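PDB 4OIY: ADP-ribosylation factor guanine nucleotide-exchange factor SEC7 from Saccharomyces cerevisiae, which activates the small GTPase ARF1 as a guanine nucleotide exchange factor at the trans-Golgi network, supporting vesicle budding and Golgi traffic, here represented by its Sec7 domain. Local coordinates for residues 82-87 against 120-125; 86-91 against 135-140; 127-132 against 168-173; 160-165 against 174-179. One frame throughout, in Å; residues are numbered along the deposited sequence.

The four contacts illustrate how the chemistry of packing changes with burial in an all-helical domain. Interaction 2 is fully buried and joins helices 88-96 and 130-148 through branched aliphatic side chains. Interaction 4 is also largely buried and apolar between helices 158-164 and 176-188, but it is closed at one end by a water. Interactions 1 and 3 are more exposed and polar: in interaction 1, side-chain amides grip loop backbone; in interaction 3, a surface turn is held by one direct hydrogen bond and two waters. Interactions 2 and 3 both draw on helix 130-148, interactions 1 and 2 share Met-86 and Ser-87, and Ser-139 probably bonds to Asn-165, connecting 2 with 4.

Interaction 1 of 4, residues 82-87 against 120-125; sequences DFTGMS and VDQNPG
Gln-122 and Asn-123, the last residue of helix 105-122 and the one just after it, both turn toward loop 82-87, an example of side-chain amides reading the backbone of a loop. The Gln-122 chain runs extended beyond CG and brings OE1 to within 2.8 Å of Phe-83 N. The N-H points almost straight at the oxygen, though the nitrogen sits above the plane of the amide. That amide is turned 78° against the Phe-83 ring. Thr-84 crosses the same glutamine at about a right angle, its OG1 lying 3.6 Å from Gln-122 CB. Asn-123 works with both ends of its amide. ND2 gives a nearly straight bond of 3.0 Å to Phe-83 O, with that oxygen in the amide plane, while OD1 receives Gly-85 N at 2.8 Å on a lone pair. Phe-83 O takes a second bond from Met-86 N, which reaches it from the opposite face of the carbonyl plane. An alanine in place of Asn-123 would probably leave Gly-85 N without its acceptor and the loop freer to shift away from the helix end. ND2 also bonds to Phe-119 O, which ties the amide back to its own helix. Asp-121, which binds magnesium in a structure of this protein, immediately precedes Gln-122, but its side chain does not touch the loop. The loop itself combines an Asx turn, with Asp-82 OD1 accepting from Thr-84 N and OG1, and a type II beta turn from Phe-83 to Met-86, with Gly-85 at the positive phi that favours glycine.

Interaction 2 of 4, residues 86-91 against 135-140; sequences MSIVDA and VLSYSL
Flat groups have no share in the meeting of Ile-88 with Leu-136 and Leu-140; aromatic rings come in from outside, Phe-127 against Leu-136, Phe-115 against Ser-137 and Phe-161 against Leu-140. What joins the first turn of helix 88-96 to helix 130-148 is a set of branched side chains, an example of methyl-to-methyl packing. Ile-88 points at the other helix and uses both its branches. Its CG2, held between the backbone N and the carbonyl carbon because CG1 is anti to the N (chi1 -171°), lies 3.8 Å from Leu-140 CD1 and 4.1 Å from Leu-136 CD2. The longer branch carries CD1 forward to the same methyl, Leu-136 CD2, also at 4.1 Å, so that one leucine tip meets two isoleucine ends. Val-89 extends the contact: its CG2 rests 3.8 Å from Leu-140 CD2 and almost as near to CD1, meeting both methyls of that leucine. An alanine at Ile-88 would probably open a gap facing Leu-136 and leave Leu-140 CD1 supported on this side mainly by Val-89. Ser-137 is modelled in two conformers, so its approach to Ile-88 CD1 is doubtful; in one of them OG bonds to Ala-133 O. Leu-182 of helix 176-188 also touches both Ile-88 and Leu-136. At the start of helix 88-96, Ser-87 OG caps Asp-90 N at 3.0 Å and also bonds to Glu-185. Across the segments the contacts are van der Waals and non-directional, so the join rests on burial and shape and not on specific bonds.

Interaction 3 of 4, residues 127-132 against 168-173; sequences FSKADT and IDNGRD
Thr-132 meets the oxygen end of the Ile-168 carbonyl, its OG1 donating a hydrogen bond of 2.9 Å to Ile-168 O while its methyl CG2 rests beside the same group. The hydroxyl approaches tilted 21° from the carbonyl plane. It is placed there by a first torsion (chi1 -57°) that sets OG1 anti to the carbonyl carbon of Thr-132 and CG2 anti to its backbone N. Ile-168 answers with its own branch, CD1 standing 4.2 Å from Thr-132 CG2. Farther out, the contact passes through water. Water 1 donates to Thr-132 OG1 at 2.6 Å and to Asp-169 OD1 at 2.8 Å, and is also hydrogen-bonded to Ser-128 OG. Water 2 accepts from Ser-128 N and donates to Asp-169 OD1, so this one carboxylate oxygen takes a bond from each water. At the outer margin Lys-129 CE and CG both lie against Asn-170 OD1, CE at 3.7 Å. Asn-170 and Gly-171 occupy the centre of a type I' beta turn from Asp-169 to Arg-172, and the glycine's backbone angles call for that residue. Inward, Ile-168 packs on Val-135 and Leu-136. The chemistry thus grades from an apolar inner side to a hydrated outer one, where two ordered waters let an acidic side chain be joined to Ser-128 and Thr-132 through water, not by a direct bond.

Interaction 4 of 4, residues 160-165 against 174-179; sequences EFLENN and LPRDFL
The end of helix 158-164 and the first turns of helix 176-188 come closest, backbone to backbone, at Leu-162 and Leu-179, whose CA atoms stand 6.8 Å apart. Leu-179 points at the other segment and touches Phe-161, Leu-162 and Asn-165. Leu-162 CD2 meets Leu-179 CB at 3.6 Å and Leu-179 CD1 at 3.8 Å, the two side chains crossing obliquely. Asn-165 offers CB to Leu-179 CD1 at 4.0 Å. Phe-161 presents its rim: CE2 lies 4.1 Å from Leu-179 CD2, and the backbone oxygen Leu-179 O sits at the ring edge, near its plane, 3.5 Å from CE2. One face of that ring carries Asn-165 ND2, 3.5 Å above the plane and offset toward the rim. The same nitrogen bonds to Phe-161 O at 3.0 Å and to Ser-139 OG, so the buried amide is held by Phe-161 O and by Ser-139 of helix 130-148. On the outer side Leu-162 CD1 packs against CG and NE of Arg-176, while the guanidinium forms a salt bridge with Glu-180. Where the two segments approach at their other end, water 3 donates to Asn-165 O and accepts from Leu-174 N, bridging the backbone across the loop between the helices. Apolar groups therefore carry the join, while Asn-165 ND2 is satisfied by Phe-161 O and Ser-139, the Arg-176 guanidinium by Glu-180, and Asn-165 O and Leu-174 N by the bridging water.

Interaction 1 of 4, residues 82-87 against 120-125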
loop_
_atom_site.group_PDB
_atom_site.type_symbol
_atom_site.label_atom_id
_atom_site.label_comp_id
_atom_site.label_asym_id
_atom_site.label_seq_id
_atom_site.Cartn_x
_atom_site.Cartn_y
_atom_site.Cartn_z
ATOM N N ASP A 82 6.936 -6.270 6.856
ATOM C CA ASP A 82 8.227 -6.918 6.710
ATOM C C ASP A 82 8.375 -7.370 5.268
ATOM O O ASP A 82 7.792 -8.369 4.866
ATOM C CB ASP A 82 8.347 -8.107 7.665
ATOM C CG ASP A 82 9.754 -8.677 7.714
ATOM O OD1 ASP A 82 10.647 -8.154 7.009
ATOM O OD2 ASP A 82 9.972 -9.646 8.481
ATOM N N PHE A 83 9.147 -6.611 4.493
ATOM C CA PHE A 83 9.432 -6.941 3.096
ATOM C C PHE A 83 10.749 -7.690 2.929
ATOM O O PHE A 83 11.179 -7.928 1.806
ATOM C CB PHE A 83 9.499 -5.664 2.246
ATOM C CG PHE A 83 8.252 -4.817 2.283
ATOM C CD1 PHE A 83 6.990 -5.375 2.082
ATOM C CD2 PHE A 83 8.346 -3.449 2.475
ATOM C CE1 PHE A 83 5.852 -4.581 2.092
ATOM C CE2 PHE A 83 7.207 -2.656 2.490
ATOM C CZ PHE A 83 5.962 -3.225 2.294
ATOM N N THR A 84 11.391 -8.067 4.031
ATOM C CA THR A 84 12.716 -8.688 3.947
ATOM C C THR A 84 12.672 -9.976 3.119
ATOM O O THR A 84 11.884 -10.871 3.395
ATOM C CB THR A 84 13.291 -8.987 5.346
ATOM O OG1 THR A 84 13.285 -7.787 6.136
ATOM C CG2 THR A 84 14.728 -9.503 5.233
ATOM N N GLY A 85 13.507 -10.045 2.083
ATOM C CA GLY A 85 13.613 -11.235 1.234
ATOM C C GLY A 85 12.554 -11.407 0.155
ATOM O O GLY A 85 12.605 -12.365 -0.621
ATOM N N MET A 86 11.586 -10.497 0.097
ATOM C CA MET A 86 10.522 -10.558 -0.910
ATOM C C MET A 86 10.979 -9.918 -2.202
ATOM O O MET A 86 11.754 -8.968 -2.170
ATOM C CB MET A 86 9.298 -9.772 -0.450
ATOM C CG MET A 86 8.559 -10.371 0.718
ATOM S SD MET A 86 7.055 -9.427 0.980
ATOM C CE MET A 86 6.425 -10.256 2.433
ATOM N N SER A 87 10.464 -10.395 -3.334
ATOM C CA SER A 87 10.614 -9.642 -4.576
ATOM C C SER A 87 9.836 -8.335 -4.431
ATOM O O SER A 87 8.923 -8.229 -3.604
ATOM C CB SER A 87 10.094 -10.416 -5.778
ATOM O OG SER A 87 8.683 -10.405 -5.832
ATOM N N VAL A 120 13.790 -0.868 0.172
ATOM C CA VAL A 120 15.249 -0.860 0.018
ATOM C C VAL A 120 15.955 -1.004 1.366
ATOM O O VAL A 120 17.022 -1.616 1.434
ATOM C CB VAL A 120 15.784 0.347 -0.779
ATOM C CG1 VAL A 120 15.212 0.346 -2.188
ATOM C CG2 VAL A 120 15.550 1.663 -0.061
ATOM N N ASP A 121 15.361 -0.475 2.431
ATOM C CA ASP A 121 15.955 -0.577 3.770
ATOM C C ASP A 121 16.063 -2.032 4.198
ATOM O O ASP A 121 17.056 -2.441 4.818
ATOM C CB ASP A 121 15.124 0.200 4.793
ATOM C CG ASP A 121 15.782 0.255 6.166
ATOM O OD1 ASP A 121 16.994 0.548 6.244
ATOM O OD2 ASP A 121 15.075 0.024 7.163
ATOM N N GLN A 122 15.055 -2.814 3.845
ATOM C CA GLN A 122 14.968 -4.203 4.267
ATOM C C GLN A 122 15.589 -5.163 3.272
ATOM O O GLN A 122 15.771 -6.341 3.578
ATOM C CB GLN A 122 13.515 -4.571 4.489
ATOM C CG GLN A 122 12.893 -3.768 5.606
ATOM C CD GLN A 122 11.543 -4.311 5.967
ATOM O OE1 GLN A 122 10.641 -4.331 5.135
ATOM N NE2 GLN A 122 11.398 -4.789 7.202
ATOM N N ASN A 123 15.895 -4.670 2.078
ATOM C CA ASN A 123 16.537 -5.482 1.054
ATOM C C ASN A 123 17.741 -4.757 0.482
ATOM O O ASN A 123 17.751 -4.378 -0.687
ATOM C CB ASN A 123 15.537 -5.823 -0.039
ATOM C CG ASN A 123 14.413 -6.686 0.475
ATOM O OD1 ASN A 123 14.585 -7.887 0.695
ATOM N ND2 ASN A 123 13.255 -6.079 0.694
ATOM N N PRO A 124 18.776 -4.564 1.316
ATOM C CA PRO A 124 19.968 -3.875 0.843
ATOM C C PRO A 124 20.606 -4.634 -0.317
ATOM O O PRO A 124 20.571 -5.867 -0.351
ATOM C CB PRO A 124 20.889 -3.867 2.072
ATOM C CG PRO A 124 20.410 -4.975 2.932
ATOM C CD PRO A 124 18.932 -5.077 2.688
ATOM N N GLY A 125 21.149 -3.899 -1.274
ATOM C CA GLY A 125 21.821 -4.528 -2.406
ATOM C C GLY A 125 20.934 -5.006 -3.548
ATOM O O GLY A 125 21.452 -5.469 -4.555
#

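Interaction 2 of 4, residues 86-91 against 135-140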
loop_
_atom_site.group_PDB
_atom_site.type_symbol
_atom_site.label_atom_id
_atom_site.label_comp_id
_atom_site.label_asym_id
_atom_site.label_seq_id
_atom_site.Cartn_x
_atom_site.Cartn_y
_atom_site.Cartn_z
ATOM N N MET A 86 11.586 -10.497 0.097
ATOM C CA MET A 86 10.522 -10.558 -0.910
ATOM C C MET A 86 10.979 -9.918 -2.202
ATOM O O MET A 86 11.754 -8.968 -2.170
ATOM C CB MET A 86 9.298 -9.772 -0.450
ATOM C CG MET A 86 8.559 -10.371 0.718
ATOM S SD MET A 86 7.055 -9.427 0.980
ATOM C CE MET A 86 6.425 -10.256 2.433
ATOM N N SER A 87 10.464 -10.395 -3.334
ATOM C CA SER A 87 10.614 -9.642 -4.576
ATOM C C SER A 87 9.836 -8.335 -4.431
ATOM O O SER A 87 8.923 -8.229 -3.604
ATOM C CB SER A 87 10.094 -10.416 -5.778
ATOM O OG SER A 87 8.683 -10.405 -5.832
ATOM N N ILE A 88 10.194 -7.338 -5.229
ATOM C CA ILE A 88 9.460 -6.077 -5.170
ATOM C C ILE A 88 7.980 -6.292 -5.512
ATOM O O ILE A 88 7.111 -5.603 -4.954
ATOM C CB ILE A 88 10.103 -4.971 -6.030
ATOM C CG1 ILE A 88 9.429 -3.615 -5.757
ATOM C CG2 ILE A 88 10.041 -5.316 -7.511
ATOM C CD1 ILE A 88 10.113 -2.442 -6.422
ATOM N N VAL A 89 7.680 -7.265 -6.378
ATOM C CA VAL A 89 6.278 -7.582 -6.690
ATOM C C VAL A 89 5.542 -8.172 -5.482
ATOM O O VAL A 89 4.415 -7.787 -5.198
ATOM C CB VAL A 89 6.169 -8.508 -7.920
ATOM C CG1 VAL A 89 4.764 -9.101 -8.062
ATOM C CG2 VAL A 89 6.564 -7.740 -9.165
ATOM N N ASP A 90 6.168 -9.099 -4.770
ATOM C CA ASP A 90 5.525 -9.683 -3.602
ATOM C C ASP A 90 5.324 -8.648 -2.504
ATOM O O ASP A 90 4.287 -8.630 -1.839
ATOM C CB ASP A 90 6.293 -10.912 -3.122
ATOM C CG ASP A 90 5.960 -12.160 -3.950
ATOM O OD1 ASP A 90 4.898 -12.185 -4.614
ATOM O OD2 ASP A 90 6.753 -13.107 -3.938
ATOM N N ALA A 91 6.293 -7.752 -2.351
ATOM C CA ALA A 91 6.161 -6.649 -1.399
ATOM C C ALA A 91 5.026 -5.712 -1.786
ATOM O O ALA A 91 4.193 -5.380 -0.958
ATOM C CB ALA A 91 7.467 -5.881 -1.284
ATOM N N VAL A 135 10.132 4.302 -8.909
ATOM C CA VAL A 135 9.619 4.356 -10.279
ATOM C C VAL A 135 9.181 2.992 -10.793
ATOM O O VAL A 135 8.204 2.881 -11.537
ATOM C CB VAL A 135 10.591 5.015 -11.281
ATOM C CG1 VAL A 135 10.905 6.443 -10.858
ATOM C CG2 VAL A 135 11.852 4.186 -11.470
ATOM N N LEU A 136 9.900 1.944 -10.390
ATOM C CA LEU A 136 9.549 0.595 -10.807
ATOM C C LEU A 136 8.171 0.214 -10.284
ATOM O O LEU A 136 7.417 -0.464 -10.971
ATOM C CB LEU A 136 10.606 -0.401 -10.329
ATOM C CG LEU A 136 10.398 -1.870 -10.716
ATOM C CD1 LEU A 136 10.219 -2.015 -12.218
ATOM C CD2 LEU A 136 11.575 -2.702 -10.236
ATOM N N SER A 137 7.836 0.675 -9.078
ATOM C CA SER A 137 6.538 0.364 -8.485
ATOM C C SER A 137 5.381 0.895 -9.332
ATOM O O SER A 137 4.381 0.221 -9.499
ATOM C CB SER A 137 6.453 0.902 -7.059
ATOM O OG SER A 137 7.382 0.234 -6.236
ATOM N N TYR A 138 5.519 2.100 -9.887
ATOM C CA TYR A 138 4.478 2.625 -10.781
ATOM C C TYR A 138 4.352 1.815 -12.064
ATOM O O TYR A 138 3.255 1.568 -12.548
ATOM C CB TYR A 138 4.727 4.093 -11.146
ATOM C CG TYR A 138 4.451 5.015 -9.997
ATOM C CD1 TYR A 138 3.173 5.518 -9.779
ATOM C CD2 TYR A 138 5.454 5.359 -9.111
ATOM C CE1 TYR A 138 2.912 6.348 -8.704
ATOM C CE2 TYR A 138 5.209 6.194 -8.049
ATOM C CZ TYR A 138 3.934 6.685 -7.850
ATOM O OH TYR A 138 3.693 7.508 -6.781
ATOM N N SER A 139 5.491 1.384 -12.600
ATOM C CA SER A 139 5.476 0.576 -13.808
ATOM C C SER A 139 4.799 -0.768 -13.547
ATOM O O SER A 139 4.088 -1.286 -14.407
ATOM C CB SER A 139 6.899 0.376 -14.323
ATOM O OG SER A 139 6.899 -0.368 -15.514
ATOM N N LEU A 140 5.016 -1.318 -12.357
ATOM C CA LEU A 140 4.410 -2.582 -11.974
ATOM C C LEU A 140 2.912 -2.429 -11.765
ATOM O O LEU A 140 2.153 -3.313 -12.142
ATOM C CB LEU A 140 5.068 -3.151 -10.715
ATOM C CG LEU A 140 6.506 -3.645 -10.907
ATOM C CD1 LEU A 140 7.197 -3.874 -9.577
ATOM C CD2 LEU A 140 6.526 -4.905 -11.761
#

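Interaction 3 of 4, residues 127-132 against 168-173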
loop_
_atom_site.group_PDB
_atom_site.type_symbol
_atom_site.label_atom_id
_atom_site.label_comp_id
_atom_site.label_asym_id
_atom_site.label_seq_id
_atom_site.Cartn_x
_atom_site.Cartn_y
_atom_site.Cartn_z
ATOM N N PHE A 127 18.545 -2.826 -5.017
ATOM C CA PHE A 127 18.703 -1.581 -5.751
ATOM C C PHE A 127 19.628 -0.673 -4.961
ATOM O O PHE A 127 19.585 -0.654 -3.733
ATOM C CB PHE A 127 17.361 -0.868 -5.922
ATOM C CG PHE A 127 16.293 -1.706 -6.567
ATOM C CD1 PHE A 127 16.424 -2.138 -7.881
ATOM C CD2 PHE A 127 15.143 -2.044 -5.865
ATOM C CE1 PHE A 127 15.433 -2.906 -8.481
ATOM C CE2 PHE A 127 14.147 -2.809 -6.454
ATOM C CZ PHE A 127 14.294 -3.238 -7.765
ATOM N N SER A 128 20.436 0.100 -5.672
ATOM C CA SER A 128 21.323 1.072 -5.039
ATOM C C SER A 128 20.574 2.300 -4.505
ATOM O O SER A 128 21.029 2.948 -3.558
ATOM C CB SER A 128 22.396 1.511 -6.035
ATOM O OG SER A 128 21.812 1.980 -7.238
ATOM N N LYS A 129 19.423 2.608 -5.105
ATOM C CA LYS A 129 18.667 3.816 -4.780
ATOM C C LYS A 129 17.192 3.495 -4.601
ATOM O O LYS A 129 16.627 2.701 -5.360
ATOM C CB LYS A 129 18.800 4.853 -5.908
ATOM C CG LYS A 129 20.223 5.166 -6.336
ATOM C CD LYS A 129 20.970 5.970 -5.294
ATOM C CE LYS A 129 22.346 6.358 -5.805
ATOM N NZ LYS A 129 23.033 7.294 -4.879
ATOM N N ALA A 130 16.564 4.130 -3.619
ATOM C CA ALA A 130 15.115 4.034 -3.453
ATOM C C ALA A 130 14.349 4.541 -4.680
ATOM O O ALA A 130 13.267 4.048 -4.977
ATOM C CB ALA A 130 14.669 4.785 -2.204
ATOM N N ASP A 131 14.910 5.508 -5.402
ATOM C CA ASP A 131 14.231 6.084 -6.570
ATOM C C ASP A 131 13.965 4.998 -7.613
ATOM O O ASP A 131 12.967 5.040 -8.312
ATOM C CB ASP A 131 15.074 7.218 -7.184
ATOM C CG ASP A 131 14.265 8.161 -8.059
ATOM O OD1 ASP A 131 13.058 8.321 -7.822
ATOM O OD2 ASP A 131 14.855 8.774 -8.978
ATOM N N THR A 132 14.857 4.017 -7.702
ATOM C CA THR A 132 14.670 2.899 -8.627
ATOM C C THR A 132 13.446 2.079 -8.236
ATOM O O THR A 132 12.613 1.773 -9.081
ATOM C CB THR A 132 15.905 1.992 -8.641
ATOM O OG1 THR A 132 17.059 2.769 -8.988
ATOM C CG2 THR A 132 15.734 0.852 -9.626
ATOM N N ILE A 168 16.394 3.229 -15.354
ATOM C CA ILE A 168 15.952 3.511 -13.983
ATOM C C ILE A 168 16.928 3.098 -12.885
ATOM O O ILE A 168 16.774 3.528 -11.745
ATOM C CB ILE A 168 14.536 2.957 -13.665
ATOM C CG1 ILE A 168 14.515 1.421 -13.597
ATOM C CG2 ILE A 168 13.528 3.507 -14.670
ATOM C CD1 ILE A 168 13.255 0.871 -12.959
ATOM N N ASP A 169 17.930 2.283 -13.217
ATOM C CA ASP A 169 18.920 1.853 -12.229
ATOM C C ASP A 169 20.104 2.816 -12.218
ATOM O O ASP A 169 21.151 2.537 -12.791
ATOM C CB ASP A 169 19.387 0.423 -12.512
ATOM C CG ASP A 169 20.336 -0.106 -11.446
ATOM O OD1 ASP A 169 20.266 0.355 -10.284
ATOM O OD2 ASP A 169 21.161 -0.983 -11.773
ATOM N N ASN A 170 19.911 3.959 -11.571
ATOM C CA ASN A 170 20.936 4.999 -11.482
ATOM C C ASN A 170 21.445 5.436 -12.866
ATOM O O ASN A 170 22.630 5.736 -13.050
ATOM C CB ASN A 170 22.086 4.525 -10.575
ATOM C CG ASN A 170 22.657 5.638 -9.704
ATOM O OD1 ASN A 170 22.026 6.675 -9.485
ATOM N ND2 ASN A 170 23.858 5.411 -9.189
ATOM N N GLY A 171 20.541 5.468 -13.843
ATOM C CA GLY A 171 20.881 5.937 -15.185
ATOM C C GLY A 171 21.256 4.822 -16.139
ATOM O O GLY A 171 21.661 5.090 -17.268
ATOM N N ARG A 172 21.122 3.577 -15.689
ATOM C CA ARG A 172 21.358 2.407 -16.525
ATOM C C ARG A 172 20.114 1.526 -16.536
ATOM O O ARG A 172 19.275 1.599 -15.637
ATOM C CB ARG A 172 22.550 1.601 -16.000
ATOM C CG ARG A 172 23.900 2.299 -16.110
ATOM C CD ARG A 172 24.492 2.199 -17.510
ATOM N NE ARG A 172 25.778 2.893 -17.619
ATOM C CZ ARG A 172 25.927 4.212 -17.768
ATOM N NH1 ARG A 172 24.868 5.010 -17.827
ATOM N NH2 ARG A 172 27.148 4.737 -17.856
ATOM N N ASP A 173 19.997 0.689 -17.557
ATOM C CA ASP A 173 18.914 -0.288 -17.607
ATOM C C ASP A 173 19.141 -1.369 -16.558
ATOM O O ASP A 173 20.282 -1.720 -16.248
ATOM C CB ASP A 173 18.838 -0.961 -18.985
ATOM C CG ASP A 173 18.419 -0.012 -20.095
ATOM O OD1 ASP A 173 17.982 1.124 -19.825
ATOM O OD2 ASP A 173 18.528 -0.418 -21.277
HETATM O O HOH W 1 19.277 1.826 -8.062
HETATM O O HOH W 2 21.196 -1.296 -8.078
#

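Interaction 4 of 4, residues 160-165 against 174-179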
loop_
_atom_site.group_PDB
_atom_site.type_symbol
_atom_site.label_atom_id
_atom_site.label_comp_id
_atom_site.label_asym_id
_atom_site.label_seq_id
_atom_site.Cartn_x
_atom_site.Cartn_y
_atom_site.Cartn_z
ATOM N N GLU A 160 7.281 -3.845 -24.110
ATOM C CA GLU A 160 6.850 -2.524 -23.662
ATOM C C GLU A 160 7.208 -2.263 -22.201
ATOM O O GLU A 160 7.609 -1.157 -21.845
ATOM C CB GLU A 160 5.353 -2.341 -23.898
ATOM C CG GLU A 160 5.036 -2.080 -25.361
ATOM C CD GLU A 160 3.573 -2.268 -25.710
ATOM O OE1 GLU A 160 2.813 -2.829 -24.893
ATOM O OE2 GLU A 160 3.187 -1.855 -26.827
ATOM N N PHE A 161 7.077 -3.287 -21.367
ATOM C CA PHE A 161 7.441 -3.184 -19.953
ATOM C C PHE A 161 8.942 -2.888 -19.794
ATOM O O PHE A 161 9.334 -2.044 -18.987
ATOM C CB PHE A 161 7.030 -4.456 -19.222
ATOM C CG PHE A 161 7.372 -4.453 -17.766
ATOM C CD1 PHE A 161 6.757 -3.562 -16.894
ATOM C CD2 PHE A 161 8.300 -5.343 -17.264
ATOM C CE1 PHE A 161 7.069 -3.560 -15.547
ATOM C CE2 PHE A 161 8.622 -5.342 -15.922
ATOM C CZ PHE A 161 8.012 -4.446 -15.064
ATOM N N LEU A 162 9.778 -3.566 -20.576
ATOM C CA LEU A 162 11.215 -3.288 -20.597
ATOM C C LEU A 162 11.491 -1.850 -21.004
ATOM O O LEU A 162 12.278 -1.154 -20.357
ATOM C CB LEU A 162 11.945 -4.240 -21.550
ATOM C CG LEU A 162 11.825 -5.727 -21.237
ATOM C CD1 LEU A 162 12.505 -6.521 -22.338
ATOM C CD2 LEU A 162 12.396 -6.093 -19.873
ATOM N N GLU A 163 10.825 -1.386 -22.061
ATOM C CA GLU A 163 11.017 -0.011 -22.533
ATOM C C GLU A 163 10.649 1.031 -21.472
ATOM O O GLU A 163 11.348 2.035 -21.298
ATOM C CB GLU A 163 10.201 0.237 -23.796
ATOM C CG GLU A 163 10.710 -0.523 -25.011
ATOM C CD GLU A 163 9.752 -0.464 -26.181
ATOM O OE1 GLU A 163 8.839 0.387 -26.165
ATOM O OE2 GLU A 163 9.916 -1.278 -27.118
ATOM N N ASN A 164 9.561 0.766 -20.764
ATOM C CA ASN A 164 9.039 1.684 -19.756
ATOM C C ASN A 164 9.987 1.884 -18.572
ATOM O O ASN A 164 9.875 2.869 -17.839
ATOM C CB ASN A 164 7.671 1.211 -19.263
ATOM C CG ASN A 164 6.576 1.400 -20.300
ATOM O OD1 ASN A 164 6.754 2.107 -21.300
ATOM N ND2 ASN A 164 5.429 0.783 -20.059
ATOM N N ASN A 165 10.926 0.960 -18.397
ATOM C CA ASN A 165 11.879 1.031 -17.296
ATOM C C ASN A 165 13.313 1.309 -17.730
ATOM O O ASN A 165 14.245 1.150 -16.942
ATOM C CB ASN A 165 11.797 -0.249 -16.488
ATOM C CG ASN A 165 10.489 -0.350 -15.739
ATOM O OD1 ASN A 165 10.257 0.416 -14.810
ATOM N ND2 ASN A 165 9.624 -1.272 -16.143
ATOM N N LEU A 174 18.047 -1.894 -16.016
ATOM C CA LEU A 174 18.080 -3.101 -15.206
ATOM C C LEU A 174 18.294 -4.297 -16.130
ATOM O O LEU A 174 17.997 -4.210 -17.317
ATOM C CB LEU A 174 16.755 -3.268 -14.453
ATOM C CG LEU A 174 16.560 -2.309 -13.278
ATOM C CD1 LEU A 174 15.112 -2.330 -12.810
ATOM C CD2 LEU A 174 17.492 -2.684 -12.133
ATOM N N PRO A 175 18.804 -5.417 -15.594
ATOM C CA PRO A 175 18.951 -6.588 -16.461
ATOM C C PRO A 175 17.607 -7.087 -16.986
ATOM O O PRO A 175 16.626 -7.142 -16.239
ATOM C CB PRO A 175 19.573 -7.639 -15.537
ATOM C CG PRO A 175 20.200 -6.860 -14.433
ATOM C CD PRO A 175 19.312 -5.673 -14.236
ATOM N N ARG A 176 17.579 -7.440 -18.270
ATOM C CA ARG A 176 16.370 -7.940 -18.914
ATOM C C ARG A 176 15.770 -9.114 -18.152
ATOM O O ARG A 176 14.550 -9.186 -17.978
ATOM C CB ARG A 176 16.669 -8.367 -20.360
ATOM C CG ARG A 176 15.440 -8.730 -21.175
ATOM C CD ARG A 176 15.822 -9.239 -22.562
ATOM N NE ARG A 176 14.638 -9.574 -23.354
ATOM C CZ ARG A 176 13.885 -10.658 -23.178
ATOM N NH1 ARG A 176 12.821 -10.852 -23.955
ATOM N NH2 ARG A 176 14.179 -11.554 -22.235
ATOM N N ASP A 177 16.619 -10.036 -17.705
ATOM C CA ASP A 177 16.140 -11.224 -16.995
ATOM C C ASP A 177 15.435 -10.861 -15.687
ATOM O O ASP A 177 14.460 -11.501 -15.307
ATOM C CB ASP A 177 17.279 -12.207 -16.715
ATOM C CG ASP A 177 16.770 -13.567 -16.274
ATOM O OD1 ASP A 177 16.163 -14.271 -17.109
ATOM O OD2 ASP A 177 16.957 -13.926 -15.091
ATOM N N PHE A 178 15.932 -9.832 -15.007
ATOM C CA PHE A 178 15.338 -9.374 -13.753
ATOM C C PHE A 178 13.936 -8.828 -13.996
ATOM O O PHE A 178 12.997 -9.189 -13.299
ATOM C CB PHE A 178 16.216 -8.307 -13.099
ATOM C CG PHE A 178 15.612 -7.692 -11.877
ATOM C CD1 PHE A 178 15.592 -8.381 -10.679
ATOM C CD2 PHE A 178 15.057 -6.426 -11.931
ATOM C CE1 PHE A 178 15.033 -7.815 -9.552
ATOM C CE2 PHE A 178 14.490 -5.851 -10.807
ATOM C CZ PHE A 178 14.477 -6.545 -9.616
ATOM N N LEU A 179 13.808 -7.966 -14.997
ATOM C CA LEU A 179 12.508 -7.390 -15.333
ATOM C C LEU A 179 11.540 -8.445 -15.865
ATOM O O LEU A 179 10.357 -8.413 -15.535
ATOM C CB LEU A 179 12.657 -6.241 -16.334
ATOM C CG LEU A 179 13.281 -4.947 -15.786
ATOM C CD1 LEU A 179 13.438 -3.913 -16.891
ATOM C CD2 LEU A 179 12.446 -4.370 -14.644
HETATM O O HOH W 3 15.596 -1.226 -17.090
#